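Long-range contacts in fucolectin-related protein (Streptococcus pneumoniae, PDB 2WMF), which hydrolyses host carbohydrate antigens, probably of the blood-group type, as a family 98 glycoside hydrolase used by a pathogen: residues E272-M277 / E361-Y366; A210-P215 / S241-K246. One frame throughout, in Å; residues are numbered along the deposited sequence.

Interaction 1. Residues E272-M277 / E361-Y366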
loop_
_atom_site.group_PDB
_atom_site.type_symbol
_atom_site.label_atom_id
_atom_site.label_comp_id
_atom_site.label_asym_id
_atom_site.label_seq_id
_atom_site.Cartn_x
_atom_site.Cartn_y
_atom_site.Cartn_z
ATOM N N GLU A 272 6.556 10.980 -3.487
ATOM C CA GLU A 272 5.074 10.916 -3.366
ATOM C C GLU A 272 4.457 9.881 -4.301
ATOM O O GLU A 272 3.633 9.057 -3.891
ATOM C CB GLU A 272 4.451 12.297 -3.615
ATOM C CG GLU A 272 4.765 13.330 -2.504
ATOM C CD GLU A 272 6.026 14.137 -2.636
ATOM O OE1 GLU A 272 6.987 13.724 -3.368
ATOM O OE2 GLU A 272 6.045 15.232 -1.986
ATOM N N SER A 273 4.849 9.916 -5.557
ATOM C CA SER A 273 4.301 8.952 -6.530
ATOM C C SER A 273 4.742 7.524 -6.217
ATOM O O SER A 273 4.062 6.550 -6.571
ATOM C CB SER A 273 4.731 9.315 -7.937
ATOM O OG SER A 273 6.133 9.406 -7.968
ATOM N N MET A 274 5.875 7.372 -5.538
ATOM C CA MET A 274 6.310 6.026 -5.176
ATOM C C MET A 274 5.412 5.404 -4.079
ATOM O O MET A 274 5.239 4.177 -4.032
ATOM C CB MET A 274 7.777 5.990 -4.747
ATOM C CG MET A 274 8.304 4.601 -4.351
ATOM S SD MET A 274 10.096 4.695 -3.983
ATOM C CE MET A 274 10.270 3.149 -3.087
ATOM N N ILE A 275 4.875 6.240 -3.200
ATOM C CA ILE A 275 3.859 5.790 -2.232
ATOM C C ILE A 275 2.662 5.137 -3.009
ATOM O O ILE A 275 2.189 4.020 -2.696
ATOM C CB ILE A 275 3.343 6.920 -1.362
ATOM C CG1 ILE A 275 4.455 7.509 -0.488
ATOM C CG2 ILE A 275 2.239 6.425 -0.410
ATOM C CD1 ILE A 275 4.091 8.878 0.072
ATOM N N ALA A 276 2.223 5.850 -4.051
ATOM C CA ALA A 276 1.179 5.330 -4.962
ATOM C C ALA A 276 1.571 4.037 -5.680
ATOM O O ALA A 276 0.720 3.130 -5.870
ATOM C CB ALA A 276 0.729 6.399 -5.942
ATOM N N MET A 277 2.837 3.927 -6.078
ATOM C CA MET A 277 3.303 2.677 -6.692
ATOM C C MET A 277 3.228 1.476 -5.713
ATOM O O MET A 277 2.833 0.354 -6.096
ATOM C CB MET A 277 4.703 2.868 -7.245
ATOM C CG MET A 277 4.712 3.870 -8.422
ATOM S SD MET A 277 6.287 4.759 -8.735
ATOM C CE MET A 277 7.365 3.424 -8.678
ATOM N N GLU A 361 14.381 -7.644 -2.303
ATOM C CA GLU A 361 13.249 -7.763 -1.367
ATOM C C GLU A 361 13.316 -6.773 -0.203
ATOM O O GLU A 361 12.386 -6.714 0.605
ATOM C CB GLU A 361 13.066 -9.171 -0.871
ATOM C CG GLU A 361 12.531 -10.181 -1.867
ATOM C CD GLU A 361 11.932 -11.352 -1.136
ATOM O OE1 GLU A 361 10.829 -11.156 -0.559
ATOM O OE2 GLU A 361 12.582 -12.420 -1.137
ATOM N N THR A 362 14.386 -5.967 -0.121
ATOM C CA THR A 362 14.473 -4.930 0.893
ATOM C C THR A 362 13.572 -3.741 0.554
ATOM O O THR A 362 13.269 -2.939 1.427
ATOM C CB THR A 362 15.910 -4.418 1.200
ATOM O OG1 THR A 362 16.345 -3.537 0.169
ATOM C CG2 THR A 362 16.867 -5.582 1.425
ATOM N N MET A 363 13.158 -3.655 -0.714
ATOM C CA MET A 363 12.350 -2.552 -1.196
ATOM C C MET A 363 11.145 -3.062 -2.000
ATOM O O MET A 363 11.118 -4.201 -2.441
ATOM C CB MET A 363 13.216 -1.645 -2.079
ATOM C CG MET A 363 14.310 -0.951 -1.253
ATOM S SD MET A 363 13.617 0.341 -0.215
ATOM C CE MET A 363 13.373 1.662 -1.461
ATOM N N PRO A 364 10.119 -2.225 -2.089
ATOM C CA PRO A 364 8.821 -2.757 -2.520
ATOM C C PRO A 364 8.605 -2.862 -4.012
ATOM O O PRO A 364 7.685 -3.589 -4.441
ATOM C CB PRO A 364 7.830 -1.727 -1.923
ATOM C CG PRO A 364 8.608 -0.454 -1.877
ATOM C CD PRO A 364 9.993 -0.870 -1.536
ATOM N N LEU A 365 9.364 -2.125 -4.833
ATOM C CA LEU A 365 9.000 -2.061 -6.253
ATOM C C LEU A 365 9.334 -3.387 -6.948
ATOM O O LEU A 365 10.346 -4.002 -6.674
ATOM C CB LEU A 365 9.656 -0.873 -6.975
ATOM C CG LEU A 365 9.466 0.507 -6.348
ATOM C CD1 LEU A 365 10.214 1.615 -7.154
ATOM C CD2 LEU A 365 7.952 0.814 -6.172
ATOM N N TYR A 366 8.432 -3.807 -7.842
ATOM C CA TYR A 366 8.670 -5.013 -8.647
ATOM C C TYR A 366 9.322 -4.637 -10.000
ATOM O O TYR A 366 8.992 -3.619 -10.583
ATOM C CB TYR A 366 7.357 -5.736 -8.913
ATOM C CG TYR A 366 6.804 -6.361 -7.649
ATOM C CD1 TYR A 366 7.624 -7.160 -6.844
ATOM C CD2 TYR A 366 5.493 -6.107 -7.210
ATOM C CE1 TYR A 366 7.131 -7.749 -5.682
ATOM C CE2 TYR A 366 4.996 -6.704 -6.045
ATOM C CZ TYR A 366 5.810 -7.529 -5.280
ATOM O OH TYR A 366 5.330 -8.142 -4.128
#
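In this (beta/alpha)8-barrel glycoside hydrolase, the start of helix 272-283, which comes between the last two barrel strands, packs on a loop of the C-terminal part of the chain. Met274 and Met277 of the helix meet Met363, Pro364 and Leu365 of the loop. The contact is buried and wholly apolar. It is made by methyl and methylene groups and the proline ring, while the backbones stay apart: the nearest CA atoms, of Met277 and Leu365, are 7.4 Å from each other.

With CG anti to the backbone N (chi1 180°) and the later torsions also near 180°, the Met274 chain runs straight out and carries CE to the loop. CE of Met274 lies 3.8 Å from CE of Met363, whose own chain is bent twice and crosses at about a right angle. The same Met274 CE sits 4.1 Å from CG of Pro364. Nearer its root, CG of Met274 is 4.2 Å from CD2 of Leu365.

Outside the pair, Met274 also touches Trp247, and Met363 touches Lys246. Helix 245-249 therefore borders this cluster. Glu272 forms a salt bridge with Lys488, tying the start of the helix to a later part of the chain.

Met277 approaches Leu365 at a slant. Its chain turns at the last torsion (chi3 48°), which brings Met277 CE against both branches of the leucine, 3.7 Å from Leu365 CD1 and 3.7 Å from Leu365 CD2.

Interaction 2. Residues A210-P215 / S241-K246; sequences ATKNTP and STDTWK
Parallel strands 207-212 and 237-243 of the beta/alpha barrel, joined through helix 219-231 as a beta-alpha-beta unit, meet here at their C-terminal ends. Such ends commonly frame the active site in this fold.

One backbone bond links them, from Ser241 N to Thr211 O (2.8 Å, 165° at the hydrogen). Beside it, water 1 bridges Asn213 N, Thr211 OG1 and Ser241 O.

Hydroxyl, carboxylate and lysine bonds form a second set. Thr214 OG1 gives a short bond of 2.5 Å to the anti lone pair of Asp243 OD2, and accepts one from Lys212 NZ at 2.8 Å. Lys212 NZ also forms a salt bridge with Asp243 OD2 (3.6 Å), and water 2 joins the same two atoms. Outside, Lys212 NZ pairs with Glu150.

Bonds from a lysine to amide oxygens make the third set. The Lys246 chain curls at its last two torsions, bringing Lys246 NZ to Asn213 OD1 (2.9 Å) from above the amide plane. The same Lys246 NZ donates to Asp243 O (2.8 Å), which Lys246 N reaches from the opposite face. Glu278 holds both partners, accepting from Asn213 ND2 and pairing with Lys246 NZ.

Asp243 also caps the following helix: its OD1 takes the Trp245 N-H at 2.9 Å, 62° out of the carboxylate plane.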
loop_
_atom_site.group_PDB
_atom_site.type_symbol
_atom_site.label_atom_id
_atom_site.label_comp_id
_atom_site.label_asym_id
_atom_site.label_seq_id
_atom_site.Cartn_x
_atom_site.Cartn_y
_atom_site.Cartn_z
ATOM N N ALA A 210 -2.500 -7.733 6.624
ATOM C CA ALA A 210 -1.856 -6.659 5.862
ATOM C C ALA A 210 -0.365 -6.558 6.107
ATOM O O ALA A 210 0.132 -6.874 7.177
ATOM C CB ALA A 210 -2.568 -5.288 6.152
ATOM N N THR A 211 0.333 -6.076 5.093
ATOM C CA THR A 211 1.761 -5.976 5.176
ATOM C C THR A 211 2.182 -4.722 5.973
ATOM O O THR A 211 1.389 -3.836 6.278
ATOM C CB THR A 211 2.389 -5.912 3.740
ATOM O OG1 THR A 211 2.077 -4.634 3.153
ATOM C CG2 THR A 211 1.860 -7.053 2.821
ATOM N N LYS A 212 3.460 -4.646 6.273
ATOM C CA LYS A 212 4.066 -3.441 6.870
ATOM C C LYS A 212 5.577 -3.455 6.613
ATOM O O LYS A 212 6.366 -3.974 7.425
ATOM C CB LYS A 212 3.797 -3.358 8.363
ATOM C CG LYS A 212 4.320 -2.045 9.018
ATOM C CD LYS A 212 3.977 -1.886 10.499
ATOM C CE LYS A 212 4.242 -0.428 10.938
ATOM N NZ LYS A 212 5.698 -0.206 11.171
ATOM N N ASN A 213 5.963 -2.844 5.491
ATOM C CA ASN A 213 7.308 -3.041 4.916
ATOM C C ASN A 213 8.464 -2.191 5.474
ATOM O O ASN A 213 9.551 -2.120 4.880
ATOM C CB ASN A 213 7.235 -3.035 3.394
ATOM C CG ASN A 213 6.802 -1.742 2.808
ATOM O OD1 ASN A 213 6.622 -0.732 3.510
ATOM N ND2 ASN A 213 6.613 -1.750 1.468
ATOM N N THR A 214 8.248 -1.663 6.659
ATOM C CA THR A 214 9.259 -0.975 7.464
ATOM C C THR A 214 10.635 -1.676 7.568
ATOM O O THR A 214 11.657 -0.975 7.451
ATOM C CB THR A 214 8.716 -0.796 8.917
ATOM O OG1 THR A 214 7.326 -0.403 8.889
ATOM C CG2 THR A 214 9.536 0.239 9.716
ATOM N N PRO A 215 10.658 -2.990 7.887
ATOM C CA PRO A 215 11.951 -3.611 8.204
ATOM C C PRO A 215 12.821 -3.984 7.006
ATOM O O PRO A 215 13.845 -4.666 7.175
ATOM C CB PRO A 215 11.559 -4.862 8.996
ATOM C CG PRO A 215 10.251 -5.288 8.329
ATOM C CD PRO A 215 9.558 -3.979 8.052
ATOM N N SER A 241 0.209 -1.507 5.208
ATOM C CA SER A 241 0.653 -0.237 5.773
ATOM C C SER A 241 1.921 0.117 5.008
ATOM O O SER A 241 2.944 -0.542 5.139
ATOM C CB SER A 241 0.998 -0.323 7.255
ATOM O OG SER A 241 1.641 0.866 7.679
ATOM N N THR A 242 1.828 1.152 4.201
ATOM C CA THR A 242 2.929 1.638 3.355
ATOM C C THR A 242 3.716 2.629 4.220
ATOM O O THR A 242 3.188 3.697 4.560
ATOM C CB THR A 242 2.392 2.350 2.083
ATOM O OG1 THR A 242 1.759 1.408 1.221
ATOM C CG2 THR A 242 3.506 3.044 1.325
ATOM N N ASP A 243 4.967 2.275 4.562
ATOM C CA ASP A 243 5.696 3.020 5.599
ATOM C C ASP A 243 6.921 3.731 5.034
ATOM O O ASP A 243 7.897 3.078 4.662
ATOM C CB ASP A 243 6.085 2.099 6.763
ATOM C CG ASP A 243 6.732 2.840 7.922
ATOM O OD1 ASP A 243 6.770 4.088 7.890
ATOM O OD2 ASP A 243 7.138 2.128 8.875
ATOM N N THR A 244 6.880 5.054 5.043
ATOM C CA THR A 244 7.996 5.868 4.481
ATOM C C THR A 244 9.232 5.867 5.416
ATOM O O THR A 244 10.305 6.306 5.006
ATOM C CB THR A 244 7.583 7.293 4.165
ATOM O OG1 THR A 244 7.178 7.952 5.360
ATOM C CG2 THR A 244 6.412 7.322 3.096
ATOM N N TRP A 245 9.075 5.336 6.638
ATOM C CA TRP A 245 10.243 5.049 7.491
ATOM C C TRP A 245 11.208 4.079 6.792
ATOM O O TRP A 245 12.391 4.009 7.156
ATOM C CB TRP A 245 9.837 4.475 8.859
ATOM C CG TRP A 245 9.451 5.458 9.919
ATOM C CD1 TRP A 245 8.192 5.780 10.341
ATOM C CD2 TRP A 245 10.350 6.200 10.753
ATOM N NE1 TRP A 245 8.249 6.688 11.361
ATOM C CE2 TRP A 245 9.560 6.944 11.666
ATOM C CE3 TRP A 245 11.732 6.293 10.835
ATOM C CZ2 TRP A 245 10.116 7.818 12.617
ATOM C CZ3 TRP A 245 12.294 7.147 11.803
ATOM C CH2 TRP A 245 11.471 7.907 12.664
ATOM N N LYS A 246 10.733 3.316 5.797
ATOM C CA LYS A 246 11.683 2.471 5.011
ATOM C C LYS A 246 12.857 3.323 4.471
ATOM O O LYS A 246 14.011 2.814 4.342
ATOM C CB LYS A 246 10.991 1.700 3.891
ATOM C CG LYS A 246 10.596 2.507 2.639
ATOM C CD LYS A 246 10.107 1.618 1.505
ATOM C CE LYS A 246 8.881 0.806 1.855
ATOM N NZ LYS A 246 7.677 1.603 2.235
HETATM O O HOH W 1 3.835 -2.425 3.335
HETATM O O HOH W 2 6.761 2.472 11.475
#

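How the interactions relate
Both interactions are buried near the middle of the chain, their centres about 10 Å apart. Interaction 2 lies within the barrel, joining neighbouring strands and the turns that follow them. Interaction 1 is outside the barrel sheet and brings a helix of the barrel against a loop of the C-terminal family region. Their chemistry differs accordingly: apolar methyl, methylene and proline carbons in the first, hydrogen bonds, a salt bridge and bridging waters in the second. They touch directly. Pro364 of interaction 1 packs on Asn213 and Lys246, with its CB 3.6 Å from Asn213 ND2, and Ile275 of helix 272-283 lies against Thr242 and Thr244.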